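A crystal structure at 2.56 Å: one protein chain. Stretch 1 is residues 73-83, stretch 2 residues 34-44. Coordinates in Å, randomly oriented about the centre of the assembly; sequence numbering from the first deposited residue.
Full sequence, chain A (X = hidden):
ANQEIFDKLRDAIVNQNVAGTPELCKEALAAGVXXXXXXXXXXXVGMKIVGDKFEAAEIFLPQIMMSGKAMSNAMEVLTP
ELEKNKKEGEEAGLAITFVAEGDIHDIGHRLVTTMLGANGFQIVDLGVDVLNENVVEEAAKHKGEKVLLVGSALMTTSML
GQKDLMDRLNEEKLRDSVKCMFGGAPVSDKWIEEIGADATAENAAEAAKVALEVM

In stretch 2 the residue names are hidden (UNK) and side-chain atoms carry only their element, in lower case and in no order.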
# COMPACT_ATOMS: atom_id res chain seq x y z
N ASN A 73 -2.14 6.91 -12.32
CA ASN A 73 -2.84 8.10 -12.77
C ASN A 73 -4.21 8.15 -12.11
O ASN A 73 -4.72 9.23 -11.80
CB ASN A 73 -2.99 8.10 -14.30
CG ASN A 73 -1.71 8.51 -15.02
OD1 ASN A 73 -1.67 8.57 -16.25
ND2 ASN A 73 -0.67 8.80 -14.25
N ALA A 74 -4.81 6.99 -11.89
CA ALA A 74 -6.12 6.91 -11.26
C ALA A 74 -6.02 7.38 -9.81
O ALA A 74 -6.91 8.05 -9.29
CB ALA A 74 -6.64 5.48 -11.31
N MET A 75 -4.90 7.03 -9.18
CA MET A 75 -4.66 7.39 -7.79
C MET A 75 -4.47 8.89 -7.59
O MET A 75 -4.77 9.41 -6.52
CB MET A 75 -3.44 6.62 -7.27
CG MET A 75 -3.71 5.13 -7.10
SD MET A 75 -4.75 4.79 -5.67
CE MET A 75 -6.34 5.16 -6.32
N GLU A 76 -3.98 9.57 -8.61
CA GLU A 76 -3.78 11.01 -8.52
C GLU A 76 -5.14 11.70 -8.42
O GLU A 76 -5.26 12.79 -7.85
CB GLU A 76 -3.02 11.52 -9.75
CG GLU A 76 -1.66 10.89 -9.94
CD GLU A 76 -0.85 11.57 -11.02
OE1 GLU A 76 -1.42 11.83 -12.11
OE2 GLU A 76 0.35 11.84 -10.80
N VAL A 77 -6.17 11.06 -8.97
CA VAL A 77 -7.50 11.63 -8.92
C VAL A 77 -8.25 11.22 -7.65
O VAL A 77 -9.06 11.99 -7.14
CB VAL A 77 -8.34 11.21 -10.14
CG1 VAL A 77 -9.73 11.81 -10.05
CG2 VAL A 77 -7.65 11.66 -11.42
N LEU A 78 -7.98 10.03 -7.14
CA LEU A 78 -8.66 9.54 -5.94
C LEU A 78 -7.98 9.88 -4.62
O LEU A 78 -8.66 10.09 -3.61
CB LEU A 78 -8.85 8.01 -6.03
CG LEU A 78 -9.54 7.45 -7.28
CD1 LEU A 78 -9.55 5.94 -7.20
CD2 LEU A 78 -10.95 7.99 -7.41
N THR A 79 -6.65 9.95 -4.60
CA THR A 79 -5.92 10.27 -3.37
C THR A 79 -6.49 11.50 -2.67
O THR A 79 -6.82 11.44 -1.49
CB THR A 79 -4.41 10.50 -3.64
OG1 THR A 79 -3.77 9.25 -3.93
CG2 THR A 79 -3.74 11.14 -2.44
N PRO A 80 -6.59 12.62 -3.39
CA PRO A 80 -7.14 13.81 -2.74
C PRO A 80 -8.55 13.55 -2.21
O PRO A 80 -8.94 14.05 -1.16
CB PRO A 80 -7.11 14.86 -3.86
CG PRO A 80 -7.17 14.05 -5.11
CD PRO A 80 -6.25 12.90 -4.79
N GLU A 81 -9.32 12.75 -2.95
CA GLU A 81 -10.67 12.42 -2.54
C GLU A 81 -10.64 11.60 -1.26
O GLU A 81 -11.52 11.71 -0.42
CB GLU A 81 -11.37 11.62 -3.65
CG GLU A 81 -12.87 11.70 -3.62
CD GLU A 81 -13.37 13.12 -3.81
OE1 GLU A 81 -12.91 13.78 -4.77
OE2 GLU A 81 -14.21 13.58 -3.01
N LEU A 82 -9.59 10.79 -1.11
CA LEU A 82 -9.43 9.94 0.07
C LEU A 82 -8.91 10.71 1.28
O LEU A 82 -9.20 10.35 2.42
CB LEU A 82 -8.45 8.80 -0.23
CG LEU A 82 -8.84 7.70 -1.22
CD1 LEU A 82 -7.63 6.84 -1.53
CD2 LEU A 82 -9.96 6.84 -0.64
N GLU A 83 -8.13 11.75 1.02
CA GLU A 83 -7.56 12.55 2.11
C GLU A 83 -8.61 13.42 2.78
O GLU A 83 -8.31 14.13 3.75
CB GLU A 83 -6.41 13.40 1.58
CG GLU A 83 -5.28 12.57 0.98
CD GLU A 83 -4.14 13.42 0.47
OE1 GLU A 83 -4.41 14.42 -0.23
OE2 GLU A 83 -2.97 13.08 0.75
N UNK A 34 -18.10 6.34 -4.03
CA UNK A 34 -16.96 6.53 -3.13
C UNK A 34 -15.63 6.02 -3.67
O UNK A 34 -15.51 4.87 -4.07
c UNK A 34 -17.39 5.80 -1.87
c UNK A 34 -18.29 4.72 -2.38
c UNK A 34 -19.09 5.42 -3.44
N UNK A 35 -14.64 6.90 -3.67
CA UNK A 35 -13.30 6.60 -4.16
C UNK A 35 -12.78 5.20 -3.84
O UNK A 35 -12.21 4.53 -4.71
c UNK A 35 -12.31 7.64 -3.65
N UNK A 36 -12.96 4.76 -2.61
CA UNK A 36 -12.48 3.45 -2.20
C UNK A 36 -13.20 2.30 -2.92
O UNK A 36 -12.62 1.25 -3.17
c UNK A 36 -11.82 2.52 1.51
c UNK A 36 -12.60 3.29 -0.69
c UNK A 36 -10.15 2.80 -0.33
c UNK A 36 -11.59 2.40 0.02
N UNK A 37 -14.46 2.51 -3.28
CA UNK A 37 -15.21 1.48 -4.00
C UNK A 37 -14.72 1.42 -5.43
O UNK A 37 -14.69 0.36 -6.05
o UNK A 37 -16.84 2.00 -1.61
o UNK A 37 -18.31 0.70 -2.59
c UNK A 37 -17.33 1.47 -2.62
c UNK A 37 -16.71 1.79 -3.97
N UNK A 38 -14.32 2.58 -5.96
CA UNK A 38 -13.78 2.68 -7.31
C UNK A 38 -12.52 1.82 -7.37
O UNK A 38 -12.26 1.15 -8.37
c UNK A 38 -14.40 6.47 -7.97
c UNK A 38 -12.65 4.19 -8.96
c UNK A 38 -14.68 5.00 -7.71
c UNK A 38 -13.41 4.14 -7.65
N UNK A 39 -11.74 1.85 -6.29
CA UNK A 39 -10.51 1.07 -6.21
C UNK A 39 -10.78 -0.42 -6.01
O UNK A 39 -10.45 -1.25 -6.87
c UNK A 39 -8.32 3.56 -4.20
c UNK A 39 -9.15 2.98 -5.32
c UNK A 39 -8.41 0.63 -4.89
c UNK A 39 -9.61 1.56 -5.06
N UNK A 40 -11.40 -0.77 -4.89
CA UNK A 40 -11.66 -2.17 -4.57
C UNK A 40 -12.64 -2.90 -5.48
O UNK A 40 -12.49 -4.11 -5.69
c UNK A 40 -11.24 -1.53 -2.17
o UNK A 40 -13.49 -1.82 -2.99
c UNK A 40 -12.15 -2.32 -3.11
N UNK A 41 -13.63 -2.21 -6.03
CA UNK A 41 -14.58 -2.88 -6.91
C UNK A 41 -14.32 -2.68 -8.40
O UNK A 41 -14.98 -3.29 -9.25
n UNK A 41 -19.68 -2.50 -3.16
c UNK A 41 -16.01 -2.44 -6.58
c UNK A 41 -16.53 -3.04 -5.28
c UNK A 41 -18.38 -3.09 -3.59
c UNK A 41 -17.92 -2.53 -4.93
N UNK A 42 -13.34 -1.83 -8.73
CA UNK A 42 -13.01 -1.56 -10.12
C UNK A 42 -11.55 -1.70 -10.52
O UNK A 42 -11.18 -2.63 -11.23
N UNK A 43 -10.72 -0.76 -10.07
CA UNK A 43 -9.30 -0.76 -10.39
C UNK A 43 -8.61 -2.02 -9.87
O UNK A 43 -7.93 -2.71 -10.62
c UNK A 43 -8.62 0.48 -9.81
c UNK A 43 -9.23 1.84 -10.21
c UNK A 43 -8.54 2.94 -9.44
c UNK A 43 -9.11 2.07 -11.71
N UNK A 44 -8.79 -2.30 -8.58
CA UNK A 44 -8.17 -3.49 -7.98
C UNK A 44 -8.62 -4.78 -8.67
O UNK A 44 -7.81 -5.68 -8.87
c UNK A 44 -8.50 -3.55 -6.49
o UNK A 44 -7.91 -2.49 -5.78

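Position 34 carries three carbons that close a ring onto its own backbone N, which only proline does. P34 touches nothing on stretch 1; it occupies the N-cap position, and P34 O accepts the first turn's bonds, 2.7 Å from N of position 37 and 3.2 Å from N of position 38.

Position 35 has a single carbon, CB, and is therefore alanine. A35 points toward the other helix, its CB lying 3.9 Å from L82 CD2, 4.0 Å from L78 CD2 and 4.1 Å from E81 CB. The small side chain goes with a close backbone approach, 5.8 Å between A35 CA and L78 CA.

At position 36 four carbons fork at the second, the pattern of leucine. L36 leaves its backbone sideways, yet its end comes nearer, with CD1 4.1 Å from L82 CD2.

Position 37 shows two carbons, the second bearing two oxygens: a short carboxylate, aspartate. D37 is out of reach of stretch 1.

Position 38 has four carbons forked at the first, with one arm two carbons long, so it is isoleucine. I38 extends that arm (chi2 t) until CD1 is 3.8 Å from L78 CD2.

Position 39 repeats the same branching and is also isoleucine. I39 points toward stretch 1 and meets three residues: CD1 is 3.3 Å from M75 CE, CG1 3.5 Å from L78 CD1, and CD1 4.3 Å from L82 CD1.

Position 40 has one carbon bearing an oxygen and a carbon. Atom count alone would leave valine possible, but the element assignment makes it threonine. T40 is out of reach of stretch 1 and turns its hydroxyl back on its own helix, OG1 donating to L36 O at 3.2 Å.

Position 41 is four carbons in a row ending in nitrogen, a lysine. The extended chain of K41 brings NZ 3.5 Å from D37 OD2, a salt bridge one turn back and clear of the interface.

Position 42 has no side-chain atoms and is glycine. An ideal CB on G42 would lie 2.7 Å from I38 O, a clash within its own helix, where the turn widens to pi type.

Position 43 has four carbons forked at the second, hence leucine. L43 places CD1 3.7 Å from A74 CB and 3.9 Å from L78 CD1. Its N donates to I38 O at 3.0 Å, a bond spanning five residues that belongs to the wider turn.

Position 44 has one carbon followed by one oxygen, so it is serine; S44 makes no contact with stretch 1.

The contact is apolar packing, with no hydrogen bond across it. The helix axes approach to 10.0 Å and run at 139°, and 373 Å² is buried over both sides. L78 is the knob, seated among A35, I38, I39 and L43. A74 and M75 extend the packing toward L43 and I39, while L82 continues it along A35, L36 and I39. D37, T40 and K41 remain outside this apolar patch.

Stretch 2, residues 34-44: PALDIITKGLS
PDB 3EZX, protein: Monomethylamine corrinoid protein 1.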